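Long-range contacts in alpha-fucosidase (Bifidobacterium bifidum, PDB 2EAB), which probably releases alpha-1,2-linked L-fucose from glycans by hydrolysis, this chain being the catalytic fragment, with bound calcium, of a much longer protein: residues A[227-231]-A[243-248]; A[66-72]-A[179-183]; A[567-571]-A[668-672]. All blocks are in the same frame, centred on the assembly; numbering follows the deposited sequence.

Interaction 1. Residues A[227-231]-A[243-248]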
loop_
_atom_site.group_PDB
_atom_site.type_symbol
_atom_site.label_atom_id
_atom_site.label_comp_id
_atom_site.label_asym_id
_atom_site.label_seq_id
_atom_site.Cartn_x
_atom_site.Cartn_y
_atom_site.Cartn_z
ATOM N N ASP A 227 24.594 28.677 -12.311
ATOM C CA ASP A 227 23.902 27.598 -13.014
ATOM C C ASP A 227 22.682 27.029 -12.278
ATOM O O ASP A 227 22.116 26.026 -12.714
ATOM C CB ASP A 227 24.887 26.467 -13.361
ATOM C CG ASP A 227 25.446 25.760 -12.130
ATOM O OD1 ASP A 227 25.096 26.128 -10.987
ATOM O OD2 ASP A 227 26.253 24.823 -12.312
ATOM N N THR A 228 22.270 27.671 -11.185
ATOM C CA THR A 228 21.254 27.094 -10.298
ATOM C C THR A 228 20.069 28.012 -10.006
ATOM O O THR A 228 20.236 29.182 -9.651
ATOM C CB THR A 228 21.897 26.589 -8.985
ATOM O OG1 THR A 228 22.923 25.645 -9.307
ATOM C CG2 THR A 228 20.873 25.902 -8.076
ATOM N N LEU A 229 18.874 27.449 -10.178
ATOM C CA LEU A 229 17.613 28.082 -9.819
ATOM C C LEU A 229 17.148 27.531 -8.472
ATOM O O LEU A 229 17.107 26.311 -8.280
ATOM C CB LEU A 229 16.564 27.779 -10.892
ATOM C CG LEU A 229 15.116 28.221 -10.667
ATOM C CD1 LEU A 229 14.981 29.724 -10.826
ATOM C CD2 LEU A 229 14.182 27.503 -11.627
ATOM N N THR A 230 16.810 28.426 -7.548
ATOM C CA THR A 230 16.359 28.034 -6.214
ATOM C C THR A 230 14.984 28.611 -5.912
ATOM O O THR A 230 14.762 29.819 -6.045
ATOM C CB THR A 230 17.344 28.498 -5.119
ATOM O OG1 THR A 230 18.639 27.939 -5.368
ATOM C CG2 THR A 230 16.868 28.071 -3.728
ATOM N N VAL A 231 14.068 27.738 -5.501
ATOM C CA VAL A 231 12.775 28.162 -4.973
ATOM C C VAL A 231 12.719 27.708 -3.522
ATOM O O VAL A 231 12.909 26.522 -3.234
ATOM C CB VAL A 231 11.593 27.549 -5.767
ATOM C CG1 VAL A 231 10.261 28.071 -5.243
ATOM C CG2 VAL A 231 11.731 27.841 -7.260
ATOM N N ASN A 243 12.548 23.808 0.051
ATOM C CA ASN A 243 13.630 24.277 -0.797
ATOM C C ASN A 243 13.788 23.305 -1.958
ATOM O O ASN A 243 13.920 22.095 -1.752
ATOM C CB ASN A 243 14.927 24.369 0.023
ATOM C CG ASN A 243 16.082 25.005 -0.745
ATOM O OD1 ASN A 243 16.567 24.456 -1.730
ATOM N ND2 ASN A 243 16.543 26.159 -0.268
ATOM N N SER A 244 13.747 23.834 -3.177
ATOM C CA SER A 244 14.065 23.043 -4.356
ATOM C C SER A 244 15.073 23.783 -5.222
ATOM O O SER A 244 15.081 25.021 -5.273
ATOM C CB SER A 244 12.807 22.709 -5.157
ATOM O OG SER A 244 12.269 23.858 -5.789
ATOM N N GLN A 245 15.931 23.017 -5.889
ATOM C CA GLN A 245 16.984 23.580 -6.729
ATOM C C GLN A 245 17.147 22.796 -8.011
ATOM O O GLN A 245 17.057 21.563 -8.010
ATOM C CB GLN A 245 18.312 23.631 -5.971
ATOM C CG GLN A 245 18.293 24.609 -4.807
ATOM C CD GLN A 245 19.560 24.617 -3.994
ATOM O OE1 GLN A 245 20.670 24.539 -4.527
ATOM N NE2 GLN A 245 19.403 24.733 -2.681
ATOM N N ILE A 246 17.371 23.528 -9.102
ATOM C CA ILE A 246 17.682 22.946 -10.400
ATOM C C ILE A 246 19.036 23.479 -10.843
ATOM O O ILE A 246 19.210 24.688 -11.029
ATOM C CB ILE A 246 16.619 23.273 -11.482
ATOM C CG1 ILE A 246 15.218 22.834 -11.024
ATOM C CG2 ILE A 246 17.020 22.650 -12.831
ATOM C CD1 ILE A 246 14.112 23.020 -12.057
ATOM N N LYS A 247 19.990 22.566 -10.982
ATOM C CA LYS A 247 21.325 22.889 -11.469
ATOM C C LYS A 247 21.417 22.467 -12.932
ATOM O O LYS A 247 21.204 21.299 -13.263
ATOM C CB LYS A 247 22.375 22.165 -10.620
ATOM C CG LYS A 247 23.820 22.481 -10.976
ATOM C CD LYS A 247 24.765 21.658 -10.124
ATOM C CE LYS A 247 26.223 22.010 -10.389
ATOM N NZ LYS A 247 26.573 23.387 -9.946
ATOM N N VAL A 248 21.730 23.428 -13.802
ATOM C CA VAL A 248 21.768 23.198 -15.245
ATOM C C VAL A 248 23.216 23.048 -15.711
ATOM O O VAL A 248 24.020 23.977 -15.578
ATOM C CB VAL A 248 21.067 24.348 -16.017
ATOM C CG1 VAL A 248 21.057 24.070 -17.509
ATOM C CG2 VAL A 248 19.643 24.545 -15.511
HETATM O O HOH W 1 27.214 24.077 -14.727
HETATM O O HOH W 2 24.760 24.252 -8.022
#

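Interaction 2. Residues A[66-72]-A[179-183]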
loop_
_atom_site.group_PDB
_atom_site.type_symbol
_atom_site.label_atom_id
_atom_site.label_comp_id
_atom_site.label_asym_id
_atom_site.label_seq_id
_atom_site.Cartn_x
_atom_site.Cartn_y
_atom_site.Cartn_z
ATOM N N GLU A 66 4.959 17.098 -23.331
ATOM C CA GLU A 66 4.484 18.114 -24.270
ATOM C C GLU A 66 5.603 18.556 -25.199
ATOM O O GLU A 66 6.767 18.572 -24.816
ATOM C CB GLU A 66 3.879 19.308 -23.531
ATOM C CG GLU A 66 2.728 18.940 -22.590
ATOM C CD GLU A 66 1.587 18.229 -23.294
ATOM O OE1 GLU A 66 1.224 18.647 -24.416
ATOM O OE2 GLU A 66 1.053 17.248 -22.729
ATOM N N VAL A 67 5.236 18.917 -26.425
ATOM C CA VAL A 67 6.223 19.252 -27.451
ATOM C C VAL A 67 6.994 20.531 -27.108
ATOM O O VAL A 67 8.223 20.512 -27.017
ATOM C CB VAL A 67 5.581 19.340 -28.861
ATOM C CG1 VAL A 67 6.555 19.937 -29.875
ATOM C CG2 VAL A 67 5.120 17.966 -29.326
ATOM N N SER A 68 6.273 21.632 -26.906
ATOM C CA SER A 68 6.920 22.923 -26.687
ATOM C C SER A 68 7.051 23.282 -25.206
ATOM O O SER A 68 8.159 23.470 -24.713
ATOM C CB SER A 68 6.206 24.035 -27.456
ATOM O OG SER A 68 6.944 25.241 -27.380
ATOM N N ARG A 69 5.929 23.390 -24.502
ATOM C CA ARG A 69 5.989 23.700 -23.076
ATOM C C ARG A 69 5.902 22.405 -22.283
ATOM O O ARG A 69 4.833 22.001 -21.813
ATOM C CB ARG A 69 4.921 24.717 -22.656
ATOM C CG ARG A 69 5.099 25.222 -21.225
ATOM C CD ARG A 69 4.368 26.531 -20.996
ATOM N NE ARG A 69 4.189 26.831 -19.573
ATOM C CZ ARG A 69 5.077 27.460 -18.806
ATOM N NH1 ARG A 69 6.243 27.865 -19.299
ATOM N NH2 ARG A 69 4.796 27.684 -17.528
ATOM N N GLU A 70 7.050 21.749 -22.174
ATOM C CA GLU A 70 7.155 20.503 -21.439
ATOM C C GLU A 70 6.904 20.739 -19.953
ATOM O O GLU A 70 7.244 21.794 -19.407
ATOM C CB GLU A 70 8.520 19.858 -21.688
ATOM C CG GLU A 70 8.846 18.636 -20.825
ATOM C CD GLU A 70 7.982 17.406 -21.113
ATOM O OE1 GLU A 70 6.740 17.493 -21.028
ATOM O OE2 GLU A 70 8.563 16.334 -21.399
ATOM N N ARG A 71 6.302 19.740 -19.318
ATOM C CA ARG A 71 5.889 19.823 -17.928
ATOM C C ARG A 71 6.182 18.507 -17.221
ATOM O O ARG A 71 5.849 17.430 -17.728
ATOM C CB ARG A 71 4.393 20.135 -17.857
ATOM C CG ARG A 71 3.847 20.332 -16.456
ATOM C CD ARG A 71 2.368 20.630 -16.509
ATOM N NE ARG A 71 1.794 20.708 -15.167
ATOM C CZ ARG A 71 0.515 20.961 -14.898
ATOM N NH1 ARG A 71 -0.364 21.163 -15.874
ATOM N NH2 ARG A 71 0.109 21.008 -13.635
ATOM N N VAL A 72 6.822 18.614 -16.060
ATOM C CA VAL A 72 6.965 17.496 -15.134
ATOM C C VAL A 72 6.385 17.940 -13.798
ATOM O O VAL A 72 6.953 18.789 -13.113
ATOM C CB VAL A 72 8.439 17.062 -14.961
ATOM C CG1 VAL A 72 8.544 15.881 -13.998
ATOM C CG2 VAL A 72 9.063 16.723 -16.310
ATOM N N THR A 179 15.190 14.887 -27.709
ATOM C CA THR A 179 14.937 13.820 -26.742
ATOM C C THR A 179 14.972 14.333 -25.311
ATOM O O THR A 179 15.674 15.301 -24.992
ATOM C CB THR A 179 15.922 12.625 -26.868
ATOM O OG1 THR A 179 17.193 12.969 -26.311
ATOM C CG2 THR A 179 16.089 12.188 -28.323
ATOM N N ARG A 180 14.204 13.660 -24.456
ATOM C CA ARG A 180 14.178 13.929 -23.028
ATOM C C ARG A 180 14.173 12.613 -22.280
ATOM O O ARG A 180 13.533 11.650 -22.703
ATOM C CB ARG A 180 12.949 14.754 -22.649
ATOM C CG ARG A 180 12.793 16.026 -23.465
ATOM C CD ARG A 180 11.884 17.015 -22.784
ATOM N NE ARG A 180 10.495 16.807 -23.159
ATOM C CZ ARG A 180 9.846 17.524 -24.073
ATOM N NH1 ARG A 180 10.450 18.514 -24.716
ATOM N NH2 ARG A 180 8.585 17.249 -24.336
ATOM N N GLU A 181 14.903 12.589 -21.174
ATOM C CA GLU A 181 14.963 11.432 -20.300
ATOM C C GLU A 181 14.886 11.921 -18.865
ATOM O O GLU A 181 15.588 12.858 -18.489
ATOM C CB GLU A 181 16.262 10.665 -20.523
ATOM C CG GLU A 181 16.433 9.449 -19.636
ATOM C CD GLU A 181 17.865 8.972 -19.606
ATOM O OE1 GLU A 181 18.707 9.656 -18.989
ATOM O OE2 GLU A 181 18.148 7.908 -20.192
ATOM N N TYR A 182 14.032 11.278 -18.074
ATOM C CA TYR A 182 13.835 11.656 -16.681
ATOM C C TYR A 182 13.942 10.452 -15.762
ATOM O O TYR A 182 13.365 9.404 -16.037
ATOM C CB TYR A 182 12.450 12.264 -16.475
ATOM C CG TYR A 182 12.064 13.381 -17.406
ATOM C CD1 TYR A 182 12.435 14.698 -17.132
ATOM C CD2 TYR A 182 11.286 13.134 -18.535
ATOM C CE1 TYR A 182 12.068 15.734 -17.973
ATOM C CE2 TYR A 182 10.909 14.165 -19.380
ATOM C CZ TYR A 182 11.301 15.461 -19.084
ATOM O OH TYR A 182 10.925 16.497 -19.901
ATOM N N PHE A 183 14.664 10.614 -14.659
ATOM C CA PHE A 183 14.666 9.605 -13.600
ATOM C C PHE A 183 14.964 10.246 -12.256
ATOM O O PHE A 183 15.427 11.383 -12.192
ATOM C CB PHE A 183 15.618 8.432 -13.911
ATOM C CG PHE A 183 17.067 8.821 -14.059
ATOM C CD1 PHE A 183 17.904 8.876 -12.951
ATOM C CD2 PHE A 183 17.605 9.085 -15.315
ATOM C CE1 PHE A 183 19.251 9.213 -13.085
ATOM C CE2 PHE A 183 18.947 9.426 -15.459
ATOM C CZ PHE A 183 19.771 9.485 -14.348
#

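Interaction 3. Residues A[567-571]-A[668-672]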
loop_
_atom_site.group_PDB
_atom_site.type_symbol
_atom_site.label_atom_id
_atom_site.label_comp_id
_atom_site.label_asym_id
_atom_site.label_seq_id
_atom_site.Cartn_x
_atom_site.Cartn_y
_atom_site.Cartn_z
ATOM N N GLU A 567 -19.465 -0.228 5.674
ATOM C CA GLU A 567 -20.148 1.030 5.983
ATOM C C GLU A 567 -21.655 0.773 5.918
ATOM O O GLU A 567 -22.386 1.466 5.197
ATOM C CB GLU A 567 -19.803 2.101 4.943
ATOM C CG GLU A 567 -18.432 2.730 5.048
ATOM C CD GLU A 567 -18.242 3.877 4.058
ATOM O OE1 GLU A 567 -17.075 4.204 3.745
ATOM O OE2 GLU A 567 -19.255 4.449 3.581
ATOM N N GLN A 568 -22.118 -0.240 6.643
ATOM C CA GLN A 568 -23.549 -0.546 6.688
ATOM C C GLN A 568 -23.950 -1.023 8.076
ATOM O O GLN A 568 -23.091 -1.243 8.929
ATOM C CB GLN A 568 -23.939 -1.566 5.607
ATOM C CG GLN A 568 -23.362 -2.955 5.830
ATOM C CD GLN A 568 -23.948 -4.015 4.909
ATOM O OE1 GLN A 568 -24.849 -3.752 4.109
ATOM N NE2 GLN A 568 -23.431 -5.233 5.021
ATOM N N GLY A 569 -25.253 -1.170 8.293
ATOM C CA GLY A 569 -25.781 -1.606 9.574
ATOM C C GLY A 569 -25.781 -0.501 10.616
ATOM O O GLY A 569 -25.527 0.668 10.297
ATOM N N PRO A 570 -26.082 -0.858 11.876
ATOM C CA PRO A 570 -26.116 0.113 12.971
ATOM C C PRO A 570 -24.739 0.669 13.309
ATOM O O PRO A 570 -23.725 -0.021 13.157
ATOM C CB PRO A 570 -26.631 -0.707 14.161
ATOM C CG PRO A 570 -27.227 -1.934 13.578
ATOM C CD PRO A 570 -26.450 -2.208 12.333
ATOM N N LEU A 571 -24.726 1.905 13.801
ATOM C CA LEU A 571 -23.496 2.613 14.138
ATOM C C LEU A 571 -22.682 1.955 15.255
ATOM O O LEU A 571 -21.449 1.969 15.223
ATOM C CB LEU A 571 -23.848 4.045 14.543
ATOM C CG LEU A 571 -23.125 5.237 13.916
ATOM C CD1 LEU A 571 -22.916 5.049 12.417
ATOM C CD2 LEU A 571 -23.928 6.496 14.182
ATOM N N ILE A 668 -31.944 -6.063 9.848
ATOM C CA ILE A 668 -30.816 -5.345 10.428
ATOM C C ILE A 668 -30.857 -3.941 9.827
ATOM O O ILE A 668 -30.584 -3.759 8.642
ATOM C CB ILE A 668 -29.457 -6.029 10.145
ATOM C CG1 ILE A 668 -29.403 -7.409 10.813
ATOM C CG2 ILE A 668 -28.304 -5.144 10.630
ATOM C CD1 ILE A 668 -28.187 -8.248 10.431
ATOM N N SER A 669 -31.229 -2.955 10.642
ATOM C CA SER A 669 -31.384 -1.587 10.149
ATOM C C SER A 669 -30.073 -1.069 9.584
ATOM O O SER A 669 -29.024 -1.182 10.222
ATOM C CB SER A 669 -31.903 -0.656 11.247
ATOM O OG SER A 669 -33.247 -0.968 11.568
ATOM N N GLY A 670 -30.140 -0.522 8.378
ATOM C CA GLY A 670 -28.954 -0.016 7.708
ATOM C C GLY A 670 -28.223 -1.024 6.838
ATOM O O GLY A 670 -27.272 -0.661 6.142
ATOM N N TYR A 671 -28.642 -2.290 6.878
ATOM C CA TYR A 671 -28.088 -3.295 5.974
ATOM C C TYR A 671 -28.560 -2.991 4.553
ATOM O O TYR A 671 -29.748 -2.719 4.334
ATOM C CB TYR A 671 -28.511 -4.708 6.392
ATOM C CG TYR A 671 -28.057 -5.789 5.433
ATOM C CD1 TYR A 671 -26.777 -6.341 5.528
ATOM C CD2 TYR A 671 -28.905 -6.251 4.426
ATOM C CE1 TYR A 671 -26.352 -7.330 4.648
ATOM C CE2 TYR A 671 -28.491 -7.236 3.540
ATOM C CZ TYR A 671 -27.211 -7.769 3.659
ATOM O OH TYR A 671 -26.777 -8.743 2.793
ATOM N N GLN A 672 -27.640 -3.026 3.593
ATOM C CA GLN A 672 -27.992 -2.779 2.195
ATOM C C GLN A 672 -28.753 -3.987 1.648
ATOM O O GLN A 672 -28.166 -5.039 1.376
ATOM C CB GLN A 672 -26.745 -2.466 1.363
ATOM C CG GLN A 672 -27.031 -2.100 -0.088
ATOM C CD GLN A 672 -25.784 -1.670 -0.837
ATOM O OE1 GLN A 672 -24.953 -0.928 -0.310
ATOM N NE2 GLN A 672 -25.648 -2.133 -2.075
HETATM O O HOH W 3 -25.430 -5.696 1.676
#

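Interaction 1. Residues A[227-231]-A[243-248]
Strand 228-231 runs antiparallel to 243-248, their axes approaching to 4.6 Å, joined by the backbone pairs L229-I246 and V231-S244 and, at the end, by V248 N to D227 O (2.8 Å). Rotamers shape the polar face. The K247 side chain stays extended (t) through its first three chi angles, and the p setting of chi4 brings its ammonium to D227, whose own p chi1 presents the carboxylate: K247 NZ lies 2.8 Å from D227 OD2 in a salt bridge. T228, chi1 m, points OG1 at D227 OD1 (2.8 Å), and a water links T228 OG1 with K247 NZ. T230 adopts the same m rotamer, putting its OG1 3.4 Å from Q245 CG, while Q245 bends at chi3 so that NE2 donates to N243 OD1 (3.0 Å). Helix 297-314 covers this face, adding Q309 to K247 and N301 to N243 and Q245. L229, V231, S244 and I246 point to the other face, where M209 covers S244 and I246. This is a beta hairpin, 228-235 with 241-250, inside the large antiparallel sheet of the N-terminal beta-sandwich domain, as in related family 65 and 95 glycoside hydrolases.

Interaction 2. Residues A[66-72]-A[179-183]
One carboxylate organises this contact. E70 OE2 forms a salt bridge with R180 NE at 2.7 Å, although the bent N-H angle of 125° makes its hydrogen bond weak, and it also accepts a hydrogen bond from Y182 OH at 2.8 Å. The second oxygen turns back to its own chain: E70 OE1 takes the backbone amides E66 N and R71 N, each at 2.9 Å, which fixes the carboxylate against the bend leading into strand 69-76. The E70 side chain, t then p, also lays its CG over one face of the R180 guanidinium. Further along, V72 covers one face of the Y182 ring in a CH-pi contact, with V72 CG2 3.6 Å from Y182 CE1 and 4.0 Å from the ring centroid. L144 packs on both E70 and Y182, and V169 on both E70 and R180. The strands run nearly parallel (13°) with axes 10.9 Å apart, belonging to the two facing sheets of the N-terminal sandwich, so the meeting is made by side chains rather than by backbone pairing. The chemistry implies a buried negative charge neutralised by R180 and further stabilised by hydrogen bonds from Y182 OH and two peptide amides of its own segment, E66 in the loop and R71 in the strand.

Interaction 3. Residues A[567-571]-A[668-672]
Q568 makes the first tie. Its side chain, p then t, reaches along the partner segment until Q568 OE1 accepts the amide Q672 N at 2.9 Å, almost in line (173°); a water donates to the same OE1 and to Q672 O, at 3.2 and 2.8 Å. The other end of the amide, NE2, is held by E652, so the orientation of the side chain is set from both sides. Closer to the backbone, Q568 CB lies 3.5 Å from G670 O, and that carbonyl accepts the next bond, from G569 N at 3.0 Å. The partner here is a type II beta turn, I668 to Y671, closed by Y671 N to I668 O (3.0 Å), with G670 at its third position, where the positive phi of 90° suits glycine. Both segments are loops of the catalytic domain, which in family 95 is an (alpha/alpha)6 barrel. G569 also has positive phi, 77°, and a CB on it would strike P570 CD in its own segment. A CB on G670 would point at 567-571 and clash with G569 O, so its absence lets the G569 and G670 CA atoms come to 4.0 Å. G569 CA also makes a CA-H...O contact with S669 O (3.3 Å). P570 then adds the apolar touch, its CD 3.9 Å from I668 CG2, while also resting on T118, a residue from far earlier in the chain.

How the interactions relate
Interactions 1 and 2 are buried in the N-terminal sandwich, centres 18 Å apart, and both use the nine-strand sheet: interaction 1 pairs two neighbours within it, while interaction 2 joins it to the opposing seven-strand sheet. The first therefore rests on a ladder of backbone bonds with a salt bridge at one end; the second depends on side chains that span the gap between sheets. Interaction 3, about 50 Å or more from both between centres, belongs to the catalytic domain and is only partly buried. Its loops, without regular pairing, use two hydrogen bonds, glycine conformations and a water, and no charge pair joins them.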